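Local coordinates for monomethylamine corrinoid protein 1 (Methanosarcina barkeri, PDB 3EZX) that carries methyl groups on a bound corrinoid between the methyltransferases MtmB and MtbA during methanogenesis from methylamine, at residues A[97-102]-A[126-131]; A[148-153]-A[179-184]. One frame throughout, in Å; residues are numbered along the deposited sequence.

Both interactions lie in the Rossmann-like corrinoid-binding domain and meet in its parallel sheet, where strands 94-99 and 147-152 are neighbours. Interaction 1 sits at the C-terminal end of strand 94-99, where the chain leaves the sheet and packs on the loop after strand 122-125. It is only partly buried: Val-99, Val-130 and Phe-98 lie deep, while two carboxylates and a glycine mark its outer end. Interaction 2 is wholly buried and joins strand 147-152 to 179-183, an outermost strand of the chain's sheet, by regular backbone bonds and mainly apolar side chains. Both reach the corrinoid, interaction 1 through Gly-102 and interaction 2 through several residues of its two strands.

Interaction 1: residues A[97-102]-A[126-131]; sequences TFVAEG and LGVDVL
Val-99 lays its CG2 methyl against CG1 of Val-128, 3.6 Å away, the two side chains lying side by side and pointing the same way. This contact forms where strand 94-99 of the Rossmann-like B12-binding domain runs out into a loop and meets the loop that follows strand 122-125, its neighbour in the parallel sheet. His-109 of helix 107-118 also touches Val-99.

On the other face of the strand, Phe-98 meets the loop through CB, which lies 3.9 Å from CG2 of Val-130 and packs on CB of Leu-126. Its CG sits between the backbone N and the carbonyl carbon (chi1 58°), and the ring leads away from the loop. Val-135 of helix 132-141 touches Phe-98, Leu-126 and Val-130 alike.

Backbone hydrogen bonds link the two segments. Leu-126 N donates to Thr-97 O over 2.8 Å, and Val-130 N to Val-99 O over 3.3 Å; between them Val-99 N makes a weak bond to Gly-127 O. The backbone angles of Gly-127 would drive a CB into the preceding carbonyl, a conformation that suits glycine and strains any other residue.

Farther out, Glu-101 and Leu-131 cross obliquely, the carboxylate carbon CD 3.5 Å from CD2 of the leucine. Asp-129 has CG anti to its backbone N (chi1 179°), and its carboxylate, turned 79° from that of Glu-101, lies near a bound magnesium ion. The chain continues from Gly-102 toward His-105, by similarity the axial ligand of the corrinoid cobalt. Gly-102 O hydrogen-bonds to the cofactor, while Gly-102 N donates to the anti lone pair of Asp-129 OD1, 2.7 Å away.

Interaction 2: residues A[148-153]-A[179-184]; sequences LLVGSA and KCMFGG
Lys-179 lies across Leu-148, the two side chains at about a right angle. Its CB stands 4.1 Å from Leu-148 CD1 and CG 3.4 Å from the same methyl, helped by a chi1 of 48° that sets CG between the backbone N and the carbonyl carbon. CD then passes Leu-148 CB at 4.1 Å, CE also rests on that CB, and NZ ends in a salt bridge with the C-terminal carboxylate of Met-215. An alanine here would probably leave that carboxylate without its ammonium partner and open a gap beside CB and CD1 of Leu-148.

On the same face, CE of Met-181 reaches CG1 of Val-150 at 3.8 Å. The other face brings Leu-149 CD1 to Cys-180 SG, with helix 161-171 packed over both, and Phe-182 CD2 to Gly-151 CA, where a side chain on Gly-151 would collide with the ring.

Backbone hydrogen bonds alternate between the strands: Leu-149 N to Lys-179 O (2.8 Å), Met-181 N to Leu-149 O, Gly-151 N to Met-181 O and Gly-183 N to Gly-151 O. Beyond them, Ser-152 OG and Gly-184 O hydrogen-bond to the cofactor, as the C-terminal strand ends of a parallel Rossmann-like sheet line the corrinoid pocket.

Interaction 1: residues A[97-102]-A[126-131]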
loop_
_atom_site.group_PDB
_atom_site.type_symbol
_atom_site.label_atom_id
_atom_site.label_comp_id
_atom_site.label_asym_id
_atom_site.label_seq_id
_atom_site.Cartn_x
_atom_site.Cartn_y
_atom_site.Cartn_z
ATOM N N THR A 97 -9.979 1.827 2.539
ATOM C CA THR A 97 -8.779 1.975 1.722
ATOM C C THR A 97 -9.014 2.318 0.259
ATOM O O THR A 97 -9.941 1.805 -0.372
ATOM C CB THR A 97 -7.920 0.677 1.767
ATOM O OG1 THR A 97 -8.741 -0.470 1.485
ATOM C CG2 THR A 97 -7.260 0.505 3.141
ATOM N N PHE A 98 -8.142 3.155 -0.292
ATOM C CA PHE A 98 -8.316 3.565 -1.679
ATOM C C PHE A 98 -7.046 4.161 -2.280
ATOM O O PHE A 98 -6.125 4.541 -1.567
ATOM C CB PHE A 98 -9.417 4.614 -1.730
ATOM C CG PHE A 98 -9.122 5.815 -0.874
ATOM C CD1 PHE A 98 -8.483 6.923 -1.411
ATOM C CD2 PHE A 98 -9.444 5.820 0.480
ATOM C CE1 PHE A 98 -8.163 8.021 -0.614
ATOM C CE2 PHE A 98 -9.127 6.910 1.283
ATOM C CZ PHE A 98 -8.486 8.015 0.734
ATOM N N VAL A 99 -7.007 4.227 -3.605
ATOM C CA VAL A 99 -5.892 4.821 -4.316
ATOM C C VAL A 99 -6.497 6.059 -4.985
ATOM O O VAL A 99 -7.577 5.985 -5.560
ATOM C CB VAL A 99 -5.343 3.867 -5.387
ATOM C CG1 VAL A 99 -4.137 4.495 -6.065
ATOM C CG2 VAL A 99 -4.984 2.535 -4.760
ATOM N N ALA A 100 -5.803 7.190 -4.901
ATOM C CA ALA A 100 -6.276 8.447 -5.479
ATOM C C ALA A 100 -6.799 8.356 -6.913
ATOM O O ALA A 100 -6.455 7.439 -7.663
ATOM C CB ALA A 100 -5.177 9.486 -5.406
ATOM N N GLU A 101 -7.623 9.330 -7.291
ATOM C CA GLU A 101 -8.212 9.390 -8.629
ATOM C C GLU A 101 -7.154 9.460 -9.719
ATOM O O GLU A 101 -6.193 10.218 -9.611
ATOM C CB GLU A 101 -9.125 10.613 -8.748
ATOM C CG GLU A 101 -9.932 10.664 -10.033
ATOM C CD GLU A 101 -10.794 11.907 -10.122
ATOM O OE1 GLU A 101 -11.428 12.254 -9.103
ATOM O OE2 GLU A 101 -10.847 12.531 -11.205
ATOM N N GLY A 102 -7.347 8.671 -10.772
ATOM C CA GLY A 102 -6.414 8.663 -11.884
ATOM C C GLY A 102 -5.180 7.821 -11.643
ATOM O O GLY A 102 -4.327 7.702 -12.517
ATOM N N LEU A 126 -11.973 0.263 -1.574
ATOM C CA LEU A 126 -12.651 0.926 -2.688
ATOM C C LEU A 126 -12.011 0.694 -4.064
ATOM O O LEU A 126 -12.598 1.042 -5.091
ATOM C CB LEU A 126 -12.759 2.433 -2.422
ATOM C CG LEU A 126 -13.571 2.863 -1.194
ATOM C CD1 LEU A 126 -13.739 4.380 -1.187
ATOM C CD2 LEU A 126 -14.935 2.185 -1.211
ATOM N N GLY A 127 -10.819 0.101 -4.086
ATOM C CA GLY A 127 -10.137 -0.152 -5.343
ATOM C C GLY A 127 -9.206 0.990 -5.712
ATOM O O GLY A 127 -8.658 1.643 -4.827
ATOM N N VAL A 128 -9.029 1.237 -7.010
ATOM C CA VAL A 128 -8.154 2.311 -7.487
ATOM C C VAL A 128 -8.933 3.352 -8.286
ATOM O O VAL A 128 -10.087 3.127 -8.653
ATOM C CB VAL A 128 -7.018 1.768 -8.408
ATOM C CG1 VAL A 128 -6.199 0.722 -7.680
ATOM C CG2 VAL A 128 -7.606 1.186 -9.687
ATOM N N ASP A 129 -8.301 4.492 -8.559
ATOM C CA ASP A 129 -8.946 5.538 -9.344
ATOM C C ASP A 129 -10.275 5.947 -8.705
ATOM O O ASP A 129 -11.254 6.227 -9.394
ATOM C CB ASP A 129 -9.155 5.014 -10.775
ATOM C CG ASP A 129 -9.842 6.013 -11.683
ATOM O OD1 ASP A 129 -9.449 7.197 -11.676
ATOM O OD2 ASP A 129 -10.769 5.602 -12.417
ATOM N N VAL A 130 -10.292 5.986 -7.376
ATOM C CA VAL A 130 -11.485 6.346 -6.611
ATOM C C VAL A 130 -11.690 7.855 -6.518
ATOM O O VAL A 130 -10.778 8.583 -6.129
ATOM C CB VAL A 130 -11.396 5.800 -5.176
ATOM C CG1 VAL A 130 -12.685 6.094 -4.429
ATOM C CG2 VAL A 130 -11.106 4.304 -5.205
ATOM N N LEU A 131 -12.889 8.317 -6.864
ATOM C CA LEU A 131 -13.211 9.744 -6.796
ATOM C C LEU A 131 -13.218 10.179 -5.332
ATOM O O LEU A 131 -13.551 9.386 -4.450
ATOM C CB LEU A 131 -14.589 10.013 -7.409
ATOM C CG LEU A 131 -14.781 9.733 -8.902
ATOM C CD1 LEU A 131 -16.267 9.694 -9.229
ATOM C CD2 LEU A 131 -14.072 10.796 -9.725
#

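Interaction 2: residues A[148-153]-A[179-184]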
loop_
_atom_site.group_PDB
_atom_site.type_symbol
_atom_site.label_atom_id
_atom_site.label_comp_id
_atom_site.label_asym_id
_atom_site.label_seq_id
_atom_site.Cartn_x
_atom_site.Cartn_y
_atom_site.Cartn_z
ATOM N N LEU A 148 -11.169 4.931 9.773
ATOM C CA LEU A 148 -9.833 5.337 9.336
ATOM C C LEU A 148 -9.783 5.375 7.814
ATOM O O LEU A 148 -10.069 4.378 7.151
ATOM C CB LEU A 148 -8.771 4.352 9.837
ATOM C CG LEU A 148 -7.350 4.511 9.277
ATOM C CD1 LEU A 148 -6.790 5.892 9.611
ATOM C CD2 LEU A 148 -6.459 3.419 9.856
ATOM N N LEU A 149 -9.425 6.528 7.263
ATOM C CA LEU A 149 -9.329 6.670 5.820
ATOM C C LEU A 149 -7.882 6.470 5.394
ATOM O O LEU A 149 -7.032 7.323 5.649
ATOM C CB LEU A 149 -9.819 8.053 5.384
ATOM C CG LEU A 149 -11.274 8.376 5.744
ATOM C CD1 LEU A 149 -11.640 9.765 5.227
ATOM C CD2 LEU A 149 -12.201 7.317 5.152
ATOM N N VAL A 150 -7.612 5.335 4.750
ATOM C CA VAL A 150 -6.272 4.997 4.275
ATOM C C VAL A 150 -6.171 5.257 2.765
ATOM O O VAL A 150 -6.736 4.514 1.959
ATOM C CB VAL A 150 -5.955 3.502 4.541
ATOM C CG1 VAL A 150 -4.483 3.233 4.307
ATOM C CG2 VAL A 150 -6.355 3.121 5.955
ATOM N N GLY A 151 -5.443 6.304 2.383
ATOM C CA GLY A 151 -5.313 6.626 0.969
ATOM C C GLY A 151 -3.938 6.465 0.335
ATOM O O GLY A 151 -2.912 6.723 0.964
ATOM N N SER A 152 -3.920 6.038 -0.925
ATOM C CA SER A 152 -2.669 5.852 -1.652
ATOM C C SER A 152 -2.562 6.773 -2.851
ATOM O O SER A 152 -3.563 7.226 -3.397
ATOM C CB SER A 152 -2.523 4.407 -2.144
ATOM O OG SER A 152 -2.088 3.543 -1.116
ATOM N N ALA A 153 -1.329 7.025 -3.264
ATOM C CA ALA A 153 -1.042 7.864 -4.415
ATOM C C ALA A 153 0.455 7.764 -4.696
ATOM O O ALA A 153 1.278 8.162 -3.871
ATOM C CB ALA A 153 -1.442 9.304 -4.130
ATOM N N LYS A 179 -10.331 9.531 11.263
ATOM C CA LYS A 179 -8.883 9.727 11.234
ATOM C C LYS A 179 -8.403 9.487 9.798
ATOM O O LYS A 179 -8.872 8.563 9.133
ATOM C CB LYS A 179 -8.229 8.746 12.214
ATOM C CG LYS A 179 -8.743 7.328 12.048
ATOM C CD LYS A 179 -8.667 6.502 13.326
ATOM C CE LYS A 179 -9.287 5.128 13.078
ATOM N NZ LYS A 179 -9.365 4.259 14.274
ATOM N N CYS A 180 -7.482 10.320 9.316
ATOM C CA CYS A 180 -6.979 10.201 7.945
ATOM C C CYS A 180 -5.484 9.924 7.807
ATOM O O CYS A 180 -4.657 10.688 8.298
ATOM C CB CYS A 180 -7.309 11.472 7.159
ATOM S SG CYS A 180 -9.065 11.760 6.922
ATOM N N MET A 181 -5.151 8.837 7.117
ATOM C CA MET A 181 -3.761 8.458 6.886
ATOM C C MET A 181 -3.517 8.291 5.386
ATOM O O MET A 181 -4.140 7.447 4.739
ATOM C CB MET A 181 -3.429 7.148 7.624
ATOM C CG MET A 181 -1.978 6.678 7.460
ATOM S SD MET A 181 -1.556 5.175 8.403
ATOM C CE MET A 181 -2.334 3.921 7.412
ATOM N N PHE A 182 -2.627 9.109 4.834
ATOM C CA PHE A 182 -2.293 9.025 3.417
ATOM C C PHE A 182 -0.874 8.477 3.251
ATOM O O PHE A 182 -0.039 8.630 4.137
ATOM C CB PHE A 182 -2.397 10.401 2.743
ATOM C CG PHE A 182 -3.806 10.905 2.595
ATOM C CD1 PHE A 182 -4.342 11.805 3.513
ATOM C CD2 PHE A 182 -4.597 10.480 1.532
ATOM C CE1 PHE A 182 -5.647 12.270 3.373
ATOM C CE2 PHE A 182 -5.902 10.939 1.383
ATOM C CZ PHE A 182 -6.428 11.836 2.305
ATOM N N GLY A 183 -0.610 7.826 2.122
ATOM C CA GLY A 183 0.714 7.275 1.877
ATOM C C GLY A 183 1.017 7.161 0.393
ATOM O O GLY A 183 0.270 7.676 -0.437
ATOM N N GLY A 184 2.112 6.494 0.047
ATOM C CA GLY A 184 2.445 6.343 -1.358
ATOM C C GLY A 184 3.924 6.418 -1.688
ATOM O O GLY A 184 4.514 5.444 -2.160
#